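Local structure of thiol transferase (Phanerochaete chrysosporium, 4F0B) at residues 10-15 with 59-64; 26-31 with 174-179; 82-87 with 180-185; 209-212 with 216-219. The protein is a Ure2p-type glutathione transferase that binds oxidized glutathione disulfide and probably catalyses glutathione-dependent thiol transfer. All coordinates share one frame; numbering follows the deposited sequence.

In the fold
The four contacts run from the N-terminal thioredoxin-like domain to the helical C-terminal domain. Contact 1 lies within the first, between strand 9-13 and helix 60-63. Contacts 2 and 3 join the two domains through helix 178-187, with centres about 11 Å apart. Along the chain the segments of contact 1 alternate with those of contact 2, and those of contact 2 with those of contact 3; contact 1 closes before contact 3 opens. Contact 4, between helices 201-211 and 214-222, comes last. It touches contacts 2 and 3, about 10 Å and about 15 Å away between centres. Contact 1 touches none of the others; its centre is about 16 Å from that of contact 3. Contact 3 holds part of the glutathione disulfide site.

Contact 1: 10-15 with 59-64; sequences VHYTAP and SDWFLK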
# COMPACT_ATOMS: atom_id res chain seq x y z
N VAL A 10 -18.25 13.26 -0.41
CA VAL A 10 -18.87 12.43 -1.45
C VAL A 10 -18.00 11.18 -1.61
O VAL A 10 -16.78 11.28 -1.74
CB VAL A 10 -18.94 13.17 -2.79
CG1 VAL A 10 -19.64 12.31 -3.85
CG2 VAL A 10 -19.66 14.53 -2.64
N HIS A 11 -18.62 10.00 -1.53
CA HIS A 11 -17.91 8.73 -1.63
C HIS A 11 -18.25 8.06 -2.95
O HIS A 11 -19.42 7.67 -3.14
CB HIS A 11 -18.36 7.82 -0.48
CG HIS A 11 -17.59 6.52 -0.40
ND1 HIS A 11 -18.16 5.37 0.08
CD2 HIS A 11 -16.31 6.19 -0.75
CE1 HIS A 11 -17.27 4.39 0.07
NE2 HIS A 11 -16.14 4.85 -0.44
N TYR A 12 -17.25 7.92 -3.83
CA TYR A 12 -17.41 7.25 -5.11
C TYR A 12 -16.99 5.80 -4.91
O TYR A 12 -15.82 5.54 -4.58
CB TYR A 12 -16.51 7.92 -6.16
CG TYR A 12 -16.89 9.36 -6.42
CD1 TYR A 12 -17.83 9.69 -7.41
CD2 TYR A 12 -16.34 10.40 -5.66
CE1 TYR A 12 -18.20 11.01 -7.65
CE2 TYR A 12 -16.72 11.74 -5.89
CZ TYR A 12 -17.64 12.02 -6.90
OH TYR A 12 -18.05 13.29 -7.16
N THR A 13 -17.95 4.88 -5.06
CA THR A 13 -17.68 3.53 -4.60
C THR A 13 -18.45 2.47 -5.37
O THR A 13 -19.21 2.78 -6.31
CB THR A 13 -17.95 3.46 -3.09
OG1 THR A 13 -17.30 2.29 -2.58
CG2 THR A 13 -19.44 3.42 -2.78
N ALA A 14 -18.25 1.21 -4.96
CA ALA A 14 -18.98 0.05 -5.48
C ALA A 14 -18.91 -1.00 -4.40
O ALA A 14 -18.04 -0.93 -3.52
CB ALA A 14 -18.33 -0.45 -6.80
N PRO A 15 -19.82 -1.97 -4.43
CA PRO A 15 -19.88 -2.96 -3.34
C PRO A 15 -18.82 -4.03 -3.51
O PRO A 15 -19.09 -5.08 -4.10
CB PRO A 15 -21.29 -3.54 -3.44
CG PRO A 15 -21.64 -3.36 -4.94
CD PRO A 15 -20.99 -2.04 -5.33
N SER A 59 -14.22 7.12 -16.84
CA SER A 59 -14.75 8.36 -17.39
C SER A 59 -13.77 9.49 -17.10
O SER A 59 -13.21 9.57 -16.00
CB SER A 59 -16.11 8.66 -16.78
OG SER A 59 -17.06 7.71 -17.21
N ASP A 60 -13.56 10.35 -18.08
CA ASP A 60 -12.63 11.45 -17.88
C ASP A 60 -12.92 12.32 -16.65
O ASP A 60 -12.00 12.71 -15.93
CB ASP A 60 -12.59 12.30 -19.16
CG ASP A 60 -11.47 13.29 -19.13
OD1 ASP A 60 -10.32 12.85 -19.26
OD2 ASP A 60 -11.74 14.51 -18.97
N TRP A 61 -14.19 12.64 -16.41
CA TRP A 61 -14.52 13.48 -15.26
C TRP A 61 -14.03 12.83 -13.96
O TRP A 61 -13.58 13.52 -13.04
CB TRP A 61 -16.02 13.80 -15.15
CG TRP A 61 -16.88 12.62 -14.82
CD1 TRP A 61 -17.52 11.77 -15.70
CD2 TRP A 61 -17.16 12.11 -13.50
NE1 TRP A 61 -18.18 10.78 -15.00
CE2 TRP A 61 -17.99 10.98 -13.65
CE3 TRP A 61 -16.82 12.54 -12.21
CZ2 TRP A 61 -18.46 10.24 -12.54
CZ3 TRP A 61 -17.29 11.79 -11.11
CH2 TRP A 61 -18.10 10.66 -11.29
N PHE A 62 -14.08 11.50 -13.89
CA PHE A 62 -13.70 10.84 -12.65
C PHE A 62 -12.19 10.78 -12.51
O PHE A 62 -11.68 10.74 -11.39
CB PHE A 62 -14.33 9.45 -12.57
CG PHE A 62 -14.04 8.73 -11.27
CD1 PHE A 62 -14.55 9.21 -10.07
CD2 PHE A 62 -13.27 7.56 -11.27
CE1 PHE A 62 -14.28 8.53 -8.88
CE2 PHE A 62 -13.00 6.87 -10.10
CZ PHE A 62 -13.51 7.36 -8.89
N LEU A 63 -11.47 10.77 -13.63
CA LEU A 63 -10.01 10.73 -13.58
C LEU A 63 -9.46 11.99 -12.89
O LEU A 63 -8.35 11.95 -12.34
CB LEU A 63 -9.44 10.49 -15.00
CG LEU A 63 -9.81 9.13 -15.63
CD1 LEU A 63 -9.22 8.97 -17.04
CD2 LEU A 63 -9.32 7.99 -14.74
N LYS A 64 -10.24 13.08 -12.86
CA LYS A 64 -9.86 14.28 -12.10
C LYS A 64 -9.89 14.09 -10.59
O LYS A 64 -9.26 14.86 -9.84
CB LYS A 64 -10.77 15.47 -12.46
CG LYS A 64 -10.61 15.99 -13.88
CD LYS A 64 -11.50 17.20 -14.14
CE LYS A 64 -11.37 17.68 -15.58
NZ LYS A 64 -12.17 18.93 -15.85
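Tyr-12 meets Trp-61 and Phe-62 with different parts of its side chain. The outer part of its ring goes to the tryptophan, and its root goes to the phenylalanine. Tyr-12 CE1 lies 3.7 Å from both Trp-61 CH2 and Trp-61 CZ3. It arrives at the rim of the indole, near the indole plane. The planes of the two ring systems are oblique, 55° apart, with the six-membered ring centroids 5.8 Å from each other. Tyr-12 and Phe-62 run antiparallel, side by side. Phe-62 CE1 touches Tyr-12 CB at 3.6 Å and Tyr-12 CG at 3.7 Å. These two rings are also oblique, with centroids 5.6 Å apart.

Trp-61 CG stands between its backbone N and carbonyl carbon (chi1 69°). This lays the indole beside its neighbour, and Phe-62 CB sits over the rim of one face, 3.8 Å above the plane. The polar end of the indole is held elsewhere: Trp-61 NE1 bonds to His-54 O, and the His-54 ring stacks on it. Phe-62 is buried and also packs on Ala-73 of strand 73-76 and on Met-43. Tyr-12 further touches Val-41 of the adjacent strand 38-42.

The three rings form an aromatic cluster. It joins the short, weakly bonded helix 60-63 to strand 9-13 of the sheet, within the thioredoxin-like domain of a glutathione transferase.

Contact 2: 26-31 with 174-179; sequences LEELKA and GTYGIA
Glu-28 lies in the middle of a helical segment and Tyr-176 in the loop that leads into helix 178-187, with the backbones far apart: Glu-28 CA and Gly-177 CA, the nearest pair, are 9.5 Å from each other. Two buried side chains span the gap from opposite directions. Tyr-176 OH donates a hydrogen bond to Glu-28 OE2 at 2.8 Å. The hydroxyl comes from above the carboxylate plane, 42° out of it. The carboxylate is turned 60° from the ring, and Tyr-176 CE2 also lies close to Glu-28 OE2, at 3.3 Å. Tyr-176 CG is anti to the backbone N (chi1 171°), which extends the ring across to helix 20-33. A bend at chi2 of Glu-28 turns its carboxylate toward the hydroxyl. The glutamate also packs on Ala-215 and Val-216 of helix 214-222.

Just after the tyrosine, Gly-177 is the N-cap of helix 178-187. Gly-177 N is hydrogen-bonded to Asp-180 OD2, the backbone-to-side-chain half of a capping box; glycine has no side chain to give the other half.

Arg-213 joins the pair from a third part of the chain. It makes a salt bridge to Glu-28 OE2 and a cation-pi contact with the Tyr-176 ring. Glu-28 OE2 thus has two polar partners in a buried place, a hydroxyl and a guanidinium. Together they would probably favour the ionised carboxylate, and they tie the N-terminal domain to the C-terminal one.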
# COMPACT_ATOMS: atom_id res chain seq x y z
N LEU A 26 -16.89 5.97 7.67
CA LEU A 26 -17.84 7.09 7.75
C LEU A 26 -18.97 6.76 8.72
O LEU A 26 -19.37 7.60 9.53
CB LEU A 26 -18.39 7.42 6.37
CG LEU A 26 -17.37 8.14 5.47
CD1 LEU A 26 -17.75 8.03 4.01
CD2 LEU A 26 -17.26 9.60 5.89
N GLU A 27 -19.50 5.54 8.68
CA GLU A 27 -20.57 5.19 9.61
C GLU A 27 -20.07 5.04 11.05
O GLU A 27 -20.79 5.40 11.99
CB GLU A 27 -21.29 3.91 9.15
CG GLU A 27 -22.13 4.08 7.87
CD GLU A 27 -23.28 5.06 8.06
OE1 GLU A 27 -23.87 5.17 9.17
OE2 GLU A 27 -23.66 5.74 7.08
N GLU A 28 -18.85 4.55 11.25
CA GLU A 28 -18.29 4.51 12.60
C GLU A 28 -18.13 5.91 13.17
O GLU A 28 -18.47 6.17 14.33
CB GLU A 28 -16.94 3.78 12.63
CG GLU A 28 -16.97 2.30 12.21
CD GLU A 28 -17.48 1.34 13.29
OE1 GLU A 28 -17.90 1.80 14.37
OE2 GLU A 28 -17.46 0.14 13.02
N LEU A 29 -17.68 6.84 12.31
CA LEU A 29 -17.53 8.23 12.74
C LEU A 29 -18.88 8.85 13.04
O LEU A 29 -19.05 9.53 14.06
CB LEU A 29 -16.82 9.03 11.64
CG LEU A 29 -15.36 8.65 11.40
CD1 LEU A 29 -14.86 9.32 10.12
CD2 LEU A 29 -14.48 9.04 12.59
N LYS A 30 -19.87 8.62 12.18
CA LYS A 30 -21.21 9.16 12.42
C LYS A 30 -21.78 8.67 13.77
O LYS A 30 -22.42 9.45 14.49
CB LYS A 30 -22.17 8.79 11.28
CG LYS A 30 -21.95 9.57 9.96
CD LYS A 30 -22.64 8.91 8.78
CE LYS A 30 -24.15 8.76 8.98
NZ LYS A 30 -24.82 8.24 7.73
N ALA A 31 -21.53 7.41 14.13
CA ALA A 31 -22.07 6.88 15.38
C ALA A 31 -21.41 7.49 16.62
O ALA A 31 -22.06 7.60 17.67
CB ALA A 31 -21.94 5.37 15.42
N GLY A 174 -4.81 -3.58 19.11
CA GLY A 174 -5.40 -3.47 20.46
C GLY A 174 -6.85 -3.07 20.39
O GLY A 174 -7.76 -3.87 20.63
N THR A 175 -7.08 -1.78 20.11
CA THR A 175 -8.43 -1.27 19.90
C THR A 175 -8.77 -1.27 18.42
O THR A 175 -7.91 -1.07 17.54
CB THR A 175 -8.57 0.16 20.45
OG1 THR A 175 -7.53 0.97 19.89
CG2 THR A 175 -8.43 0.16 21.97
N TYR A 176 -10.05 -1.49 18.13
CA TYR A 176 -10.58 -1.47 16.76
C TYR A 176 -10.33 -0.14 16.08
O TYR A 176 -10.59 0.92 16.64
CB TYR A 176 -12.07 -1.74 16.83
CG TYR A 176 -12.85 -1.55 15.55
CD1 TYR A 176 -12.81 -2.51 14.53
CD2 TYR A 176 -13.68 -0.45 15.38
CE1 TYR A 176 -13.57 -2.36 13.37
CE2 TYR A 176 -14.44 -0.30 14.22
CZ TYR A 176 -14.39 -1.26 13.25
OH TYR A 176 -15.16 -1.12 12.13
N GLY A 177 -9.82 -0.21 14.86
CA GLY A 177 -9.58 1.03 14.14
C GLY A 177 -9.33 0.79 12.67
O GLY A 177 -9.66 -0.26 12.11
N ILE A 178 -8.78 1.83 12.03
CA ILE A 178 -8.68 1.82 10.57
C ILE A 178 -7.83 0.69 10.00
O ILE A 178 -8.11 0.27 8.87
CB ILE A 178 -8.24 3.18 9.99
CG1 ILE A 178 -6.89 3.64 10.56
CG2 ILE A 178 -9.35 4.23 10.26
CD1 ILE A 178 -6.36 4.93 9.87
N ALA A 179 -6.85 0.16 10.74
CA ALA A 179 -6.15 -1.01 10.23
C ALA A 179 -7.04 -2.23 10.14
O ALA A 179 -6.96 -2.99 9.16
CB ALA A 179 -4.93 -1.32 11.06

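Contact 3: 82-87 with 180-185; sequences FETSAI and DIKIFG. With GDS (oxidized glutathione disulfide), chain C.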
# COMPACT_ATOMS: atom_id res chain seq x y z
N PHE A 82 -7.82 9.53 -3.22
CA PHE A 82 -7.97 8.17 -3.75
C PHE A 82 -7.04 7.22 -3.00
O PHE A 82 -6.17 7.69 -2.22
CB PHE A 82 -7.80 8.11 -5.31
CG PHE A 82 -6.38 8.32 -5.80
CD1 PHE A 82 -5.81 9.58 -5.82
CD2 PHE A 82 -5.64 7.25 -6.29
CE1 PHE A 82 -4.49 9.77 -6.27
CE2 PHE A 82 -4.32 7.44 -6.75
CZ PHE A 82 -3.76 8.69 -6.74
N GLU A 83 -7.26 5.92 -3.20
CA GLU A 83 -6.62 4.77 -2.51
C GLU A 83 -7.25 4.54 -1.14
O GLU A 83 -7.15 5.39 -0.24
CB GLU A 83 -5.09 4.94 -2.37
CG GLU A 83 -4.36 5.00 -3.70
CD GLU A 83 -4.32 3.66 -4.43
OE1 GLU A 83 -4.24 2.60 -3.74
OE2 GLU A 83 -4.38 3.64 -5.67
N THR A 84 -7.91 3.38 -1.01
CA THR A 84 -8.59 3.00 0.25
C THR A 84 -7.87 3.50 1.51
O THR A 84 -8.46 4.25 2.30
CB THR A 84 -8.72 1.45 0.39
OG1 THR A 84 -7.45 0.85 0.14
CG2 THR A 84 -9.78 0.92 -0.57
N SER A 85 -6.63 3.05 1.72
CA SER A 85 -5.94 3.31 2.98
C SER A 85 -5.68 4.78 3.19
O SER A 85 -5.79 5.29 4.34
CB SER A 85 -4.63 2.53 3.01
OG SER A 85 -4.94 1.15 2.86
N ALA A 86 -5.40 5.52 2.10
CA ALA A 86 -5.17 6.97 2.19
C ALA A 86 -6.48 7.69 2.56
O ALA A 86 -6.48 8.69 3.31
CB ALA A 86 -4.61 7.53 0.85
N ILE A 87 -7.60 7.19 2.04
CA ILE A 87 -8.93 7.74 2.38
C ILE A 87 -9.22 7.53 3.88
O ILE A 87 -9.66 8.47 4.57
CB ILE A 87 -10.01 7.08 1.54
CG1 ILE A 87 -9.82 7.43 0.05
CG2 ILE A 87 -11.40 7.53 2.03
CD1 ILE A 87 -10.60 6.54 -0.91
N ASP A 180 -7.90 -2.44 11.13
CA ASP A 180 -8.87 -3.52 11.05
C ASP A 180 -9.85 -3.31 9.92
O ASP A 180 -10.14 -4.24 9.19
CB ASP A 180 -9.66 -3.62 12.35
CG ASP A 180 -8.76 -3.77 13.55
OD1 ASP A 180 -8.25 -4.89 13.82
OD2 ASP A 180 -8.54 -2.73 14.21
N ILE A 181 -10.36 -2.08 9.80
CA ILE A 181 -11.35 -1.78 8.78
C ILE A 181 -10.82 -2.08 7.37
O ILE A 181 -11.51 -2.72 6.56
CB ILE A 181 -11.88 -0.33 8.93
CG1 ILE A 181 -12.68 -0.18 10.23
CG2 ILE A 181 -12.73 0.09 7.71
CD1 ILE A 181 -12.92 1.29 10.64
N LYS A 182 -9.60 -1.66 7.09
CA LYS A 182 -9.00 -1.90 5.78
C LYS A 182 -8.95 -3.38 5.43
O LYS A 182 -9.36 -3.80 4.33
CB LYS A 182 -7.59 -1.31 5.72
CG LYS A 182 -6.79 -1.76 4.48
CD LYS A 182 -7.39 -1.29 3.16
CE LYS A 182 -6.73 -2.06 1.98
NZ LYS A 182 -7.49 -1.87 0.71
N ILE A 183 -8.46 -4.19 6.37
CA ILE A 183 -8.32 -5.61 6.07
C ILE A 183 -9.65 -6.34 6.07
O ILE A 183 -9.84 -7.27 5.28
CB ILE A 183 -7.33 -6.28 7.03
CG1 ILE A 183 -5.96 -5.60 6.86
CG2 ILE A 183 -7.23 -7.79 6.72
CD1 ILE A 183 -4.84 -6.10 7.80
N PHE A 184 -10.56 -5.90 6.95
CA PHE A 184 -11.86 -6.54 7.08
C PHE A 184 -12.63 -6.62 5.76
O PHE A 184 -13.30 -7.61 5.48
CB PHE A 184 -12.69 -5.83 8.16
CG PHE A 184 -14.12 -6.27 8.19
CD1 PHE A 184 -14.47 -7.46 8.82
CD2 PHE A 184 -15.13 -5.50 7.60
CE1 PHE A 184 -15.80 -7.89 8.84
CE2 PHE A 184 -16.44 -5.92 7.61
CZ PHE A 184 -16.78 -7.09 8.23
N GLY A 185 -12.53 -5.59 4.92
CA GLY A 185 -13.24 -5.63 3.65
C GLY A 185 -12.86 -6.84 2.79
O GLY A 185 -13.74 -7.40 2.09
N1 GDS C . -5.20 0.16 -4.43
CA1 GDS C . -6.60 0.61 -4.71
C1 GDS C . -7.26 0.99 -3.36
OE1 GDS C . -6.85 0.43 -2.32
OE2 GDS C . -8.15 1.86 -3.38
CB1 GDS C . -7.40 -0.54 -5.34
CG1 GDS C . -8.81 -0.10 -5.76
CD1 GDS C . -9.43 -1.17 -6.65
O1 GDS C . -8.90 -2.24 -6.95
N2 GDS C . -10.65 -0.84 -7.19
CA2 GDS C . -11.41 -1.74 -8.06
C2 GDS C . -11.81 -0.99 -9.31
O2 GDS C . -12.23 0.19 -9.27
CB2 GDS C . -12.69 -2.25 -7.41
SG2 GDS C . -12.46 -3.07 -5.83
N3 GDS C . -11.70 -1.72 -10.44
CA3 GDS C . -12.10 -1.11 -11.72
C3 GDS C . -11.07 -1.26 -12.78
OE3 GDS C . -11.33 -0.73 -13.87
OE4 GDS C . -10.00 -1.88 -12.51
N4 GDS C . -7.89 -4.85 -6.27
CA4 GDS C . -6.53 -5.11 -5.85
C4 GDS C . -6.08 -4.29 -4.59
OE5 GDS C . -6.94 -3.86 -3.80
OE6 GDS C . -4.86 -4.13 -4.47
C5 GDS C . -8.61 -5.84 -6.83
O5 GDS C . -8.14 -6.99 -7.00
CA5 GDS C . -10.02 -5.49 -7.27
N5 GDS C . -10.32 -6.18 -8.55
CB5 GDS C . -10.95 -5.92 -6.12
SG5 GDS C . -12.62 -5.34 -6.39
CA6 GDS C . -9.15 -5.17 -12.47
C6 GDS C . -8.22 -6.39 -12.66
OE7 GDS C . -7.51 -6.75 -11.70
OE8 GDS C . -8.20 -6.91 -13.81
N6 GDS C . -9.09 -4.37 -13.69
CB6 GDS C . -10.62 -5.64 -12.21
CG6 GDS C . -10.89 -6.39 -10.87
CD6 GDS C . -10.63 -5.50 -9.70
O6 GDS C . -10.65 -4.28 -9.71
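The carboxylate at the gamma-glutamyl end of the bound glutathione disulfide is a flat group that meets Thr-84 with both of its oxygens. Thr-84 N points almost straight at GDS OE2, 2.8 Å away with an angle of 169° at the hydrogen. Thr-84 OG1 donates to GDS OE1 at 2.6 Å. The methyl Thr-84 CG2 lies off the oxygen end, 3.4 Å from both GDS OE1 and GDS OE2. A second carboxylate, that of Glu-83, takes the ligand amine: GDS N1 donates to Glu-83 OE1 at 2.7 Å. The ring of Phe-82 makes an edge-to-face pair with Trp-118 of the second subunit.

This is the glutathione-binding Glu-Thr pair that follows the last strand of the thioredoxin-like domain, where the chain turns into helix 84-95. Glu-83 has a positive phi (79°), a familiar feature of this position in glutathione transferases.

Lys-182 comes from helix 178-187 of the C-terminal domain and crosses Thr-84 at about a right angle. Lys-182 NZ donates to Thr-84 OG1 at 2.8 Å, so the threonine hydroxyl accepts from the lysine while it donates to the ligand. Lys-182 NZ itself stays 3.9 Å from GDS OE1, and its charge may still favour the anion. Further back, Lys-182 CD rests on Ser-85 OG at 3.5 Å. His-123 is the second-shell residue here: its two ring nitrogens bond to Ser-85 OG and Glu-83 OE1.

Contact 4: 209-212 with 216-219; sequences RIEK and VQAG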
# COMPACT_ATOMS: atom_id res chain seq x y z
N ARG A 209 -16.53 -10.55 14.97
CA ARG A 209 -16.83 -9.46 15.90
C ARG A 209 -16.98 -8.12 15.19
O ARG A 209 -17.69 -7.23 15.69
CB ARG A 209 -15.85 -9.39 17.09
CG ARG A 209 -14.44 -8.91 16.78
CD ARG A 209 -13.55 -8.81 18.08
NE ARG A 209 -13.42 -10.14 18.69
CZ ARG A 209 -12.43 -11.00 18.42
NH1 ARG A 209 -12.45 -12.20 19.00
NH2 ARG A 209 -11.41 -10.69 17.63
N ILE A 210 -16.33 -7.95 14.04
CA ILE A 210 -16.45 -6.72 13.28
C ILE A 210 -17.76 -6.73 12.47
O ILE A 210 -18.48 -5.73 12.41
CB ILE A 210 -15.23 -6.50 12.37
CG1 ILE A 210 -13.98 -6.24 13.25
CG2 ILE A 210 -15.45 -5.29 11.44
CD1 ILE A 210 -12.67 -6.31 12.53
N GLU A 211 -18.07 -7.89 11.88
CA GLU A 211 -19.30 -7.99 11.07
C GLU A 211 -20.55 -7.62 11.87
O GLU A 211 -21.50 -7.05 11.31
CB GLU A 211 -19.41 -9.43 10.46
CG GLU A 211 -20.55 -9.66 9.47
CD GLU A 211 -20.27 -9.21 8.03
OE1 GLU A 211 -19.11 -9.24 7.57
OE2 GLU A 211 -21.26 -8.91 7.32
N LYS A 212 -20.56 -7.93 13.18
CA LYS A 212 -21.72 -7.69 14.03
C LYS A 212 -21.95 -6.20 14.32
O LYS A 212 -23.01 -5.84 14.82
CB LYS A 212 -21.57 -8.46 15.36
CG LYS A 212 -21.75 -9.96 15.25
CD LYS A 212 -21.50 -10.58 16.61
CE LYS A 212 -21.42 -12.10 16.54
NZ LYS A 212 -21.11 -12.65 17.89
N VAL A 216 -20.71 -1.12 10.73
CA VAL A 216 -20.16 -1.92 9.65
C VAL A 216 -21.27 -2.31 8.67
O VAL A 216 -21.12 -2.12 7.44
CB VAL A 216 -19.44 -3.14 10.22
CG1 VAL A 216 -19.09 -4.12 9.11
CG2 VAL A 216 -18.14 -2.70 10.90
N GLN A 217 -22.40 -2.81 9.19
CA GLN A 217 -23.51 -3.18 8.31
C GLN A 217 -24.02 -1.94 7.55
O GLN A 217 -24.28 -2.02 6.34
CB GLN A 217 -24.65 -3.84 9.12
CG GLN A 217 -24.16 -5.19 9.68
CD GLN A 217 -23.73 -6.13 8.55
OE1 GLN A 217 -24.45 -6.28 7.55
NE2 GLN A 217 -22.55 -6.75 8.69
N ALA A 218 -24.14 -0.79 8.24
CA ALA A 218 -24.60 0.43 7.56
C ALA A 218 -23.64 0.84 6.45
O ALA A 218 -24.07 1.23 5.36
CB ALA A 218 -24.80 1.56 8.55
N GLY A 219 -22.33 0.76 6.71
CA GLY A 219 -21.38 1.13 5.67
C GLY A 219 -21.43 0.21 4.46
O GLY A 219 -21.45 0.67 3.31
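Ile-210 and Val-216 form the close, buried side of this turn between helices, while Glu-211 and Gln-217 form the more open one. On the buried side, Val-216 CG2 is 3.8 Å from Ile-210 CG2 and 3.4 Å from Ile-210 O. The valine therefore covers both the methyl and the carbonyl of the isoleucine. Phe-184 of helix 178-187 packs on both residues and continues the apolar core. Tyr-176 also touches both.

Across the two segments the outer side is polar and runs through one amide; Phe-184 packs on Glu-211 as well. Gln-217 NE2 donates to Glu-211 O at 2.8 Å, in the carbonyl plane and on a lone pair. The same nitrogen donates to Glu-211 OE2 at 2.9 Å, which it meets from above the carboxylate plane, 52° out of it. Glu-211 CG is anti to its backbone N, and a bend at chi2 (83°) brings the carboxylate round to the amide. Both residues are partly exposed.

Arg-188 makes a salt bridge with Glu-211 OE2, so this oxygen is shared between a charged partner and a neutral one. The two bonds from Gln-217 NE2 would fix the amide rotation and clamp a main-chain carbonyl near the end of helix 201-211 to the start of helix 214-222.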